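Local coordinates for protein beta-N-acetylhexosaminidase (Arthrobacter aurescens, PDB 3RCN) that probably hydrolyses terminal non-reducing N-acetyl-D-hexosamine residues of N-acetyl-beta-D-hexosaminides, as a glycoside hydrolase of family 20, at residues A[187-192]-A[290-295]; A[463-468]-A[520-525]; A[471-476]-A[514-519]. One frame throughout, in Å; residues are numbered along the deposited sequence.

Following the chain from its N terminus, contact 1 comes first: residues 187-192, beyond the short strand 181-182, meet residues 290-295 of helix 288-304 and close a 97-residue excursion that includes strand 239-243 of the barrel. That loop is complete long before contact 2 opens, and the two lie in series, with nearest atoms about 20 Å apart. Contact 2 joins the start of helix 464-471 to residues 520-525. Contact 3 is nested inside it, pairing 471-476 with 514-519; their centres are 11 Å apart, and Gln523 OE1 lies 3.5 Å from Pro515 CD. Together contacts 2 and 3 lay the segment after helix 491-508 back against helix 464-471 and its junction with helix 474-483.

Contact 1: residues A[187-192]-A[290-295]; sequences NRYPKL and SLEFYR
Within the catalytic alpha-beta barrel, an offset aromatic stack of Tyr189 on Phe293 joins the loop leading into helix 191-194 to helix 288-304. The ring centroids are 3.9 Å apart and the planes 15° from parallel. The overlap is displaced, since Phe293 CE2 sits over the centre of the tyrosine ring while Tyr189 CE2 lies toward the rim of the phenylalanine ring. With CG anti to the backbone N (chi1 -173°), the Phe293 ring is carried toward the loop, and its far end bears on Leu192, whose CD1 is 4.0 Å from Phe293 CZ. On the other face of the tyrosine ring lies Arg188 CG. At the polar end, Tyr189 OH is hydrogen-bonded to Asn296, and a water 3.2 Å from Tyr189 OH donates to Glu292 OE2 at 2.9 Å. The hydroxyl thus has partners at the helix although no direct hydrogen bond crosses between the two segments. Tyr257 extends the aromatic cluster, meeting Tyr189 edge-to-face and Phe293 at an inclined angle. An offset aromatic stack with a water bridge at its polar edge thus joins the loop after strand 181-182 to an outer helix of the TIM barrel.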
loop_
_atom_site.group_PDB
_atom_site.type_symbol
_atom_site.label_atom_id
_atom_site.label_comp_id
_atom_site.label_asym_id
_atom_site.label_seq_id
_atom_site.Cartn_x
_atom_site.Cartn_y
_atom_site.Cartn_z
ATOM N N ASN A 187 18.825 -12.433 -13.411
ATOM C CA ASN A 187 20.074 -11.768 -13.752
ATOM C C ASN A 187 20.679 -12.249 -15.067
ATOM O O ASN A 187 21.258 -11.465 -15.810
ATOM C CB ASN A 187 21.093 -11.927 -12.610
ATOM C CG ASN A 187 20.671 -11.204 -11.320
ATOM O OD1 ASN A 187 20.018 -10.145 -11.349
ATOM N ND2 ASN A 187 21.050 -11.782 -10.180
ATOM N N ARG A 188 20.545 -13.538 -15.359
ATOM C CA ARG A 188 21.146 -14.091 -16.562
ATOM C C ARG A 188 20.345 -13.740 -17.804
ATOM O O ARG A 188 20.888 -13.667 -18.905
ATOM C CB ARG A 188 21.298 -15.610 -16.442
ATOM C CG ARG A 188 21.955 -16.274 -17.645
ATOM C CD ARG A 188 21.899 -17.781 -17.509
ATOM N NE ARG A 188 22.619 -18.226 -16.320
ATOM C CZ ARG A 188 23.707 -18.990 -16.344
ATOM N NH1 ARG A 188 24.200 -19.427 -17.502
ATOM N NH2 ARG A 188 24.293 -19.329 -15.203
ATOM N N TYR A 189 19.050 -13.519 -17.621
ATOM C CA TYR A 189 18.151 -13.310 -18.750
ATOM C C TYR A 189 17.373 -11.992 -18.629
ATOM O O TYR A 189 16.154 -12.004 -18.433
ATOM C CB TYR A 189 17.178 -14.486 -18.860
ATOM C CG TYR A 189 17.836 -15.835 -19.111
ATOM C CD1 TYR A 189 18.771 -16.000 -20.129
ATOM C CD2 TYR A 189 17.519 -16.946 -18.328
ATOM C CE1 TYR A 189 19.367 -17.222 -20.366
ATOM C CE2 TYR A 189 18.109 -18.167 -18.556
ATOM C CZ TYR A 189 19.033 -18.306 -19.579
ATOM O OH TYR A 189 19.620 -19.532 -19.815
ATOM N N PRO A 190 18.072 -10.855 -18.790
ATOM C CA PRO A 190 17.519 -9.520 -18.512
ATOM C C PRO A 190 16.233 -9.227 -19.265
ATOM O O PRO A 190 15.436 -8.456 -18.759
ATOM C CB PRO A 190 18.620 -8.567 -18.997
ATOM C CG PRO A 190 19.867 -9.406 -19.046
ATOM C CD PRO A 190 19.410 -10.783 -19.399
ATOM N N LYS A 191 16.032 -9.818 -20.440
ATOM C CA LYS A 191 14.851 -9.507 -21.252
ATOM C C LYS A 191 13.568 -10.040 -20.641
ATOM O O LYS A 191 12.476 -9.616 -21.022
ATOM C CB LYS A 191 14.978 -10.067 -22.676
ATOM C CG LYS A 191 16.169 -9.575 -23.464
ATOM C CD LYS A 191 15.924 -8.198 -24.022
ATOM C CE LYS A 191 17.064 -7.817 -24.937
ATOM N NZ LYS A 191 17.487 -8.994 -25.746
ATOM N N LEU A 192 13.685 -10.998 -19.723
ATOM C CA LEU A 192 12.495 -11.545 -19.081
ATOM C C LEU A 192 11.675 -10.405 -18.504
ATOM O O LEU A 192 10.446 -10.365 -18.650
ATOM C CB LEU A 192 12.854 -12.572 -18.005
ATOM C CG LEU A 192 13.142 -13.963 -18.600
ATOM C CD1 LEU A 192 13.421 -15.021 -17.527
ATOM C CD2 LEU A 192 12.002 -14.420 -19.523
ATOM N N SER A 290 15.289 -25.046 -24.165
ATOM C CA SER A 290 14.249 -24.674 -23.195
ATOM C C SER A 290 14.625 -25.191 -21.820
ATOM O O SER A 290 14.600 -24.447 -20.836
ATOM C CB SER A 290 12.898 -25.293 -23.548
ATOM O OG SER A 290 12.586 -25.104 -24.899
ATOM N N LEU A 291 14.953 -26.482 -21.759
ATOM C CA LEU A 291 15.333 -27.116 -20.506
ATOM C C LEU A 291 16.472 -26.384 -19.814
ATOM O O LEU A 291 16.402 -26.132 -18.611
ATOM C CB LEU A 291 15.717 -28.582 -20.730
ATOM C CG LEU A 291 14.604 -29.560 -20.377
ATOM C CD1 LEU A 291 15.063 -30.984 -20.568
ATOM C CD2 LEU A 291 14.150 -29.308 -18.935
ATOM N N GLU A 292 17.519 -26.049 -20.567
ATOM C CA GLU A 292 18.660 -25.364 -19.982
ATOM C C GLU A 292 18.245 -23.972 -19.471
ATOM O O GLU A 292 18.665 -23.528 -18.396
ATOM C CB GLU A 292 19.808 -25.251 -20.991
ATOM C CG GLU A 292 21.038 -24.526 -20.439
ATOM C CD GLU A 292 21.776 -23.710 -21.498
ATOM O OE1 GLU A 292 21.749 -24.113 -22.685
ATOM O OE2 GLU A 292 22.378 -22.665 -21.141
ATOM N N PHE A 293 17.413 -23.297 -20.256
ATOM C CA PHE A 293 16.945 -21.973 -19.906
ATOM C C PHE A 293 16.270 -22.015 -18.543
ATOM O O PHE A 293 16.599 -21.237 -17.648
ATOM C CB PHE A 293 15.966 -21.479 -20.967
ATOM C CG PHE A 293 15.558 -20.052 -20.791
ATOM C CD1 PHE A 293 14.472 -19.721 -19.990
ATOM C CD2 PHE A 293 16.254 -19.035 -21.425
ATOM C CE1 PHE A 293 14.092 -18.400 -19.824
ATOM C CE2 PHE A 293 15.875 -17.714 -21.262
ATOM C CZ PHE A 293 14.793 -17.400 -20.458
ATOM N N TYR A 294 15.341 -22.947 -18.381
ATOM C CA TYR A 294 14.539 -22.991 -17.176
ATOM C C TYR A 294 15.252 -23.594 -15.970
ATOM O O TYR A 294 14.814 -23.400 -14.846
ATOM C CB TYR A 294 13.221 -23.694 -17.444
ATOM C CG TYR A 294 12.217 -22.782 -18.081
ATOM C CD1 TYR A 294 12.102 -22.708 -19.458
ATOM C CD2 TYR A 294 11.398 -21.970 -17.304
ATOM C CE1 TYR A 294 11.191 -21.861 -20.052
ATOM C CE2 TYR A 294 10.480 -21.112 -17.887
ATOM C CZ TYR A 294 10.384 -21.064 -19.261
ATOM O OH TYR A 294 9.477 -20.227 -19.856
ATOM N N ARG A 295 16.344 -24.312 -16.200
ATOM C CA ARG A 295 17.192 -24.764 -15.097
ATOM C C ARG A 295 17.929 -23.564 -14.559
ATOM O O ARG A 295 18.084 -23.413 -13.347
ATOM C CB ARG A 295 18.231 -25.794 -15.540
ATOM C CG ARG A 295 17.695 -27.149 -15.895
ATOM C CD ARG A 295 18.865 -28.101 -16.106
ATOM N NE ARG A 295 18.416 -29.418 -16.503
ATOM C CZ ARG A 295 18.521 -29.879 -17.740
ATOM N NH1 ARG A 295 19.090 -29.108 -18.664
ATOM N NH2 ARG A 295 18.075 -31.106 -18.042
HETATM O O HOH W 1 21.935 -19.879 -22.000
#

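Contact 2: residues A[463-468]-A[520-525]; sequences SPRRVQ and APWQQR. With SO4 (sulfate ion), chain B.
Arg465 brings its guanidinium beside the indole of Trp522, with Arg465 NH2 3.7 Å from Trp522 CD1. The side chains run nearly perpendicular to each other, yet their flat groups are only 13° from parallel, and NH2 comes to the ring obliquely. The same NH2 bonds Gly218 O of the second subunit, and Arg465 NE forms a salt bridge with Glu512. Alongside, Arg466 CD lies 3.8 Å from Arg525 NH2, the two chains running antiparallel. In the conformer described, their guanidinium planes stand 69° apart, and Arg466 NE donates at 3.0 Å to a water that in turn donates to Gln523 O. Arg525 is held by its own segment: NH1 gives a nearly straight bond to Trp522 O (3.0 Å, N-H...O 166°), with that oxygen in the guanidinium plane, and a second bond to Gln524 O. A sulfate, probably from the crystallisation liquor, sits among these groups, and the positive charges around it probably favour the anion. Ser463 OG donates to sulfate O2 at 2.7 Å, Arg465 NH1 to O4 at 3.2 Å, and Arg215 of the second subunit bonds it too; Arg525 NH2 comes within 3.2 Å of sulfate O1. Ser463, at the N-cap position, accepts a capping bond from Arg466 N at OG. The contact therefore lies at the N-terminal end of helix 464-471, against the loop between helix 491-508 and strand 531-532.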
loop_
_atom_site.group_PDB
_atom_site.type_symbol
_atom_site.label_atom_id
_atom_site.label_comp_id
_atom_site.label_asym_id
_atom_site.label_seq_id
_atom_site.Cartn_x
_atom_site.Cartn_y
_atom_site.Cartn_z
ATOM N N SER A 463 -6.666 -3.438 -9.811
ATOM C CA SER A 463 -6.078 -2.669 -8.731
ATOM C C SER A 463 -6.074 -3.537 -7.492
ATOM O O SER A 463 -6.828 -4.508 -7.423
ATOM C CB SER A 463 -6.884 -1.391 -8.465
ATOM O OG SER A 463 -8.170 -1.704 -7.969
ATOM N N PRO A 464 -5.232 -3.187 -6.505
ATOM C CA PRO A 464 -5.264 -3.862 -5.202
ATOM C C PRO A 464 -6.626 -3.705 -4.513
ATOM O O PRO A 464 -7.010 -4.549 -3.713
ATOM C CB PRO A 464 -4.167 -3.148 -4.400
ATOM C CG PRO A 464 -3.290 -2.518 -5.415
ATOM C CD PRO A 464 -4.145 -2.200 -6.603
ATOM N N ARG A 465 -7.350 -2.635 -4.814
ATOM C CA ARG A 465 -8.698 -2.501 -4.277
ATOM C C ARG A 465 -9.575 -3.632 -4.812
ATOM O O ARG A 465 -10.308 -4.274 -4.064
ATOM C CB ARG A 465 -9.308 -1.145 -4.632
ATOM C CG ARG A 465 -8.472 0.052 -4.208
ATOM C CD ARG A 465 -9.105 1.371 -4.671
ATOM N NE ARG A 465 -10.205 1.764 -3.800
ATOM C CZ ARG A 465 -11.128 2.672 -4.106
ATOM N NH1 ARG A 465 -11.108 3.293 -5.274
ATOM N NH2 ARG A 465 -12.082 2.948 -3.238
ATOM N N ARG A 466 -9.509 -3.878 -6.112
ATOM C CA ARG A 466 -10.328 -4.927 -6.700
ATOM C C ARG A 466 -9.949 -6.309 -6.140
ATOM O O ARG A 466 -10.812 -7.152 -5.877
ATOM C CB ARG A 466 -10.234 -4.884 -8.225
ATOM C CG ARG A 466 -10.933 -3.680 -8.839
ATOM C CD ARG A 466 -12.042 -4.115 -9.787
ATOM N NE ARG A 466 -12.994 -4.983 -9.114
ATOM C CZ ARG A 466 -13.441 -6.142 -9.594
ATOM N NH1 ARG A 466 -13.043 -6.597 -10.778
ATOM N NH2 ARG A 466 -14.309 -6.846 -8.886
ATOM N N VAL A 467 -8.657 -6.534 -5.931
ATOM C CA VAL A 467 -8.232 -7.777 -5.314
ATOM C C VAL A 467 -8.831 -7.953 -3.914
ATOM O O VAL A 467 -9.226 -9.059 -3.523
ATOM C CB VAL A 467 -6.695 -7.883 -5.259
ATOM C CG1 VAL A 467 -6.276 -8.959 -4.265
ATOM C CG2 VAL A 467 -6.123 -8.156 -6.663
ATOM N N GLN A 468 -8.917 -6.858 -3.162
ATOM C CA GLN A 468 -9.486 -6.904 -1.810
ATOM C C GLN A 468 -10.979 -7.222 -1.847
ATOM O O GLN A 468 -11.516 -7.935 -0.991
ATOM C CB GLN A 468 -9.247 -5.579 -1.083
ATOM C CG GLN A 468 -7.786 -5.310 -0.800
ATOM C CD GLN A 468 -7.581 -4.015 -0.061
ATOM O OE1 GLN A 468 -8.385 -3.086 -0.179
ATOM N NE2 GLN A 468 -6.510 -3.943 0.721
ATOM N N ALA A 520 -20.538 -1.639 -3.218
ATOM C CA ALA A 520 -20.685 -0.192 -3.149
ATOM C C ALA A 520 -20.664 0.346 -4.565
ATOM O O ALA A 520 -20.023 -0.223 -5.434
ATOM C CB ALA A 520 -19.564 0.427 -2.321
ATOM N N PRO A 521 -21.378 1.443 -4.809
ATOM C CA PRO A 521 -21.465 1.998 -6.162
ATOM C C PRO A 521 -20.103 2.195 -6.839
ATOM O O PRO A 521 -20.027 2.027 -8.053
ATOM C CB PRO A 521 -22.147 3.353 -5.926
ATOM C CG PRO A 521 -22.990 3.122 -4.715
ATOM C CD PRO A 521 -22.181 2.208 -3.839
ATOM N N TRP A 522 -19.061 2.560 -6.090
ATOM C CA TRP A 522 -17.743 2.772 -6.695
ATOM C C TRP A 522 -17.008 1.460 -6.966
ATOM O O TRP A 522 -15.970 1.441 -7.617
ATOM C CB TRP A 522 -16.865 3.711 -5.851
ATOM C CG TRP A 522 -16.635 3.244 -4.455
ATOM C CD1 TRP A 522 -15.621 2.437 -4.007
ATOM C CD2 TRP A 522 -17.436 3.554 -3.312
ATOM N NE1 TRP A 522 -15.748 2.226 -2.649
ATOM C CE2 TRP A 522 -16.856 2.902 -2.202
ATOM C CE3 TRP A 522 -18.593 4.308 -3.118
ATOM C CZ2 TRP A 522 -17.399 2.986 -0.923
ATOM C CZ3 TRP A 522 -19.129 4.398 -1.839
ATOM C CH2 TRP A 522 -18.532 3.740 -0.763
ATOM N N GLN A 523 -17.545 0.373 -6.435
ATOM C CA GLN A 523 -17.013 -0.963 -6.680
ATOM C C GLN A 523 -17.606 -1.625 -7.918
ATOM O O GLN A 523 -17.111 -2.649 -8.378
ATOM C CB GLN A 523 -17.280 -1.855 -5.473
ATOM C CG GLN A 523 -16.445 -1.507 -4.254
ATOM C CD GLN A 523 -16.953 -2.217 -3.026
ATOM O OE1 GLN A 523 -18.105 -2.667 -2.988
ATOM N NE2 GLN A 523 -16.101 -2.340 -2.019
ATOM N N GLN A 524 -18.678 -1.059 -8.448
ATOM C CA GLN A 524 -19.292 -1.609 -9.643
ATOM C C GLN A 524 -18.526 -1.261 -10.931
ATOM O O GLN A 524 -17.762 -0.303 -10.979
ATOM C CB GLN A 524 -20.752 -1.180 -9.711
ATOM C CG GLN A 524 -21.589 -1.850 -8.651
ATOM C CD GLN A 524 -22.986 -1.295 -8.590
ATOM O OE1 GLN A 524 -23.551 -0.904 -9.613
ATOM N NE2 GLN A 524 -23.552 -1.240 -7.384
ATOM N N ARG A 525 -18.706 -2.071 -11.962
ATOM C CA ARG A 525 -18.074 -1.806 -13.249
ATOM C C ARG A 525 -19.042 -2.168 -14.374
ATOM O O ARG A 525 -18.895 -3.202 -15.015
ATOM C CB ARG A 525 -16.774 -2.610 -13.397
ATOM C CG ARG A 525 -15.746 -2.387 -12.281
ATOM C CD ARG A 525 -14.723 -1.292 -12.608
ATOM N NE ARG A 525 -13.718 -1.138 -11.549
ATOM C CZ ARG A 525 -13.916 -0.479 -10.405
ATOM N NH1 ARG A 525 -15.089 0.092 -10.155
ATOM N NH2 ARG A 525 -12.947 -0.397 -9.502
HETATM S S SO4 B . -9.999 1.595 -8.509
HETATM O O1 SO4 B . -11.335 2.191 -8.525
HETATM O O2 SO4 B . -10.086 0.224 -8.021
HETATM O O3 SO4 B . -9.473 1.603 -9.869
HETATM O O4 SO4 B . -9.109 2.366 -7.644
HETATM O O HOH W 2 -14.921 -4.205 -6.936
#

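Contact 3: residues A[471-476]-A[514-519]; sequences AFPRLS and RPLSGP
A single backbone hydrogen bond links the segments: Arg514 N donates to Phe472 O at 3.1 Å, almost straight, with an N-H...O angle of 175°. This joins the residues whose CA atoms are nearest, at 6.3 Å. Van der Waals contacts follow on the next residue, Pro473, whose ring atom CD lies 3.4 Å from Arg514 O and 4.1 Å from Arg514 CB; its CG reaches Leu516 CD1 at 4.4 Å. The peptide bond before Pro473 is cis, and Phe472 is the first residue to leave helical backbone angles. The proline thus sits late in the chain of the catalytic barrel, between its helices 464-471 and 474-483, where the returning segment 514-519 packs on that break. Within this segment Pro515 to Gly518 form a type I beta turn, closed by Gly518 N donating to Pro515 O at 2.9 Å. The side chain of Arg514 starts anti to its backbone N (chi1 -162°) and bends at chi3; Gly518 CA lies 3.4 Å above one face of the Arg514 guanidinium, toward the rim. Beyond the segments that group forms a salt bridge with Glu418, and Leu516 packs against Thr499 and Leu503 of helix 491-508.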
loop_
_atom_site.group_PDB
_atom_site.type_symbol
_atom_site.label_atom_id
_atom_site.label_comp_id
_atom_site.label_asym_id
_atom_site.label_seq_id
_atom_site.Cartn_x
_atom_site.Cartn_y
_atom_site.Cartn_z
ATOM N N ALA A 471 -11.189 -10.937 -2.624
ATOM C CA ALA A 471 -10.735 -11.837 -1.573
ATOM C C ALA A 471 -11.609 -11.795 -0.334
ATOM O O ALA A 471 -11.741 -12.795 0.373
ATOM C CB ALA A 471 -9.279 -11.549 -1.212
ATOM N N PHE A 472 -12.194 -10.643 -0.042
ATOM C CA PHE A 472 -12.933 -10.513 1.214
ATOM C C PHE A 472 -14.370 -10.110 1.000
ATOM O O PHE A 472 -14.672 -9.396 0.040
ATOM C CB PHE A 472 -12.233 -9.529 2.143
ATOM C CG PHE A 472 -10.911 -10.017 2.622
ATOM C CD1 PHE A 472 -10.836 -10.897 3.691
ATOM C CD2 PHE A 472 -9.742 -9.625 1.986
ATOM C CE1 PHE A 472 -9.620 -11.372 4.137
ATOM C CE2 PHE A 472 -8.516 -10.089 2.429
ATOM C CZ PHE A 472 -8.452 -10.968 3.508
ATOM N N PRO A 473 -15.263 -10.522 1.915
ATOM C CA PRO A 473 -15.145 -11.296 3.161
ATOM C C PRO A 473 -14.857 -12.814 3.031
ATOM O O PRO A 473 -14.566 -13.456 4.040
ATOM C CB PRO A 473 -16.498 -11.053 3.833
ATOM C CG PRO A 473 -17.444 -10.965 2.678
ATOM C CD PRO A 473 -16.680 -10.302 1.558
ATOM N N ARG A 474 -15.025 -13.389 1.843
ATOM C CA ARG A 474 -14.901 -14.845 1.670
ATOM C C ARG A 474 -13.657 -15.468 2.294
ATOM O O ARG A 474 -13.748 -16.486 2.956
ATOM C CB ARG A 474 -14.982 -15.229 0.192
ATOM C CG ARG A 474 -16.376 -15.094 -0.357
ATOM C CD ARG A 474 -16.422 -15.501 -1.801
ATOM N NE ARG A 474 -15.701 -14.571 -2.652
ATOM C CZ ARG A 474 -15.620 -14.689 -3.970
ATOM N NH1 ARG A 474 -16.208 -15.707 -4.593
ATOM N NH2 ARG A 474 -14.949 -13.792 -4.666
ATOM N N LEU A 475 -12.502 -14.851 2.092
ATOM C CA LEU A 475 -11.254 -15.356 2.648
ATOM C C LEU A 475 -11.268 -15.417 4.191
ATOM O O LEU A 475 -10.502 -16.167 4.801
ATOM C CB LEU A 475 -10.092 -14.494 2.153
ATOM C CG LEU A 475 -8.699 -15.070 2.356
ATOM C CD1 LEU A 475 -8.669 -16.527 1.909
ATOM C CD2 LEU A 475 -7.658 -14.253 1.592
ATOM N N SER A 476 -12.131 -14.628 4.825
ATOM C CA SER A 476 -12.256 -14.686 6.277
ATOM C C SER A 476 -12.958 -15.975 6.693
ATOM O O SER A 476 -12.542 -16.644 7.644
ATOM C CB SER A 476 -13.025 -13.480 6.818
ATOM O OG SER A 476 -12.339 -12.271 6.554
ATOM N N ARG A 514 -16.234 -6.730 -0.081
ATOM C CA ARG A 514 -17.594 -6.628 -0.602
ATOM C C ARG A 514 -18.527 -6.539 0.585
ATOM O O ARG A 514 -18.546 -7.443 1.411
ATOM C CB ARG A 514 -18.003 -7.830 -1.459
ATOM C CG ARG A 514 -19.233 -7.538 -2.343
ATOM C CD ARG A 514 -19.810 -8.768 -3.038
ATOM N NE ARG A 514 -20.779 -9.440 -2.176
ATOM C CZ ARG A 514 -22.080 -9.562 -2.435
ATOM N NH1 ARG A 514 -22.603 -9.080 -3.555
ATOM N NH2 ARG A 514 -22.860 -10.196 -1.569
ATOM N N PRO A 515 -19.296 -5.442 0.685
ATOM C CA PRO A 515 -20.270 -5.373 1.775
ATOM C C PRO A 515 -21.282 -6.495 1.618
ATOM O O PRO A 515 -21.572 -6.908 0.494
ATOM C CB PRO A 515 -20.935 -4.014 1.563
ATOM C CG PRO A 515 -19.920 -3.208 0.823
ATOM C CD PRO A 515 -19.276 -4.204 -0.112
ATOM N N LEU A 516 -21.805 -6.987 2.734
ATOM C CA LEU A 516 -22.713 -8.121 2.707
ATOM C C LEU A 516 -23.959 -7.895 1.838
ATOM O O LEU A 516 -24.485 -8.830 1.214
ATOM C CB LEU A 516 -23.085 -8.515 4.131
ATOM C CG LEU A 516 -22.035 -9.403 4.814
ATOM C CD1 LEU A 516 -20.641 -8.790 4.764
ATOM C CD2 LEU A 516 -22.440 -9.679 6.245
ATOM N N SER A 517 -24.405 -6.647 1.774
ATOM C CA SER A 517 -25.605 -6.296 1.019
ATOM C C SER A 517 -25.290 -6.042 -0.454
ATOM O O SER A 517 -26.156 -5.670 -1.230
ATOM C CB SER A 517 -26.351 -5.119 1.658
ATOM O OG SER A 517 -25.506 -3.997 1.848
ATOM N N GLY A 518 -24.046 -6.269 -0.841
ATOM C CA GLY A 518 -23.647 -6.036 -2.214
ATOM C C GLY A 518 -22.684 -4.896 -2.435
ATOM O O GLY A 518 -22.367 -4.145 -1.512
ATOM N N PRO A 519 -22.137 -4.821 -3.653
ATOM C CA PRO A 519 -21.084 -3.865 -4.005
ATOM C C PRO A 519 -21.471 -2.413 -3.771
ATOM O O PRO A 519 -22.595 -2.014 -4.085
ATOM C CB PRO A 519 -20.856 -4.122 -5.504
ATOM C CG PRO A 519 -21.985 -5.023 -5.944
ATOM C CD PRO A 519 -22.397 -5.780 -4.739
#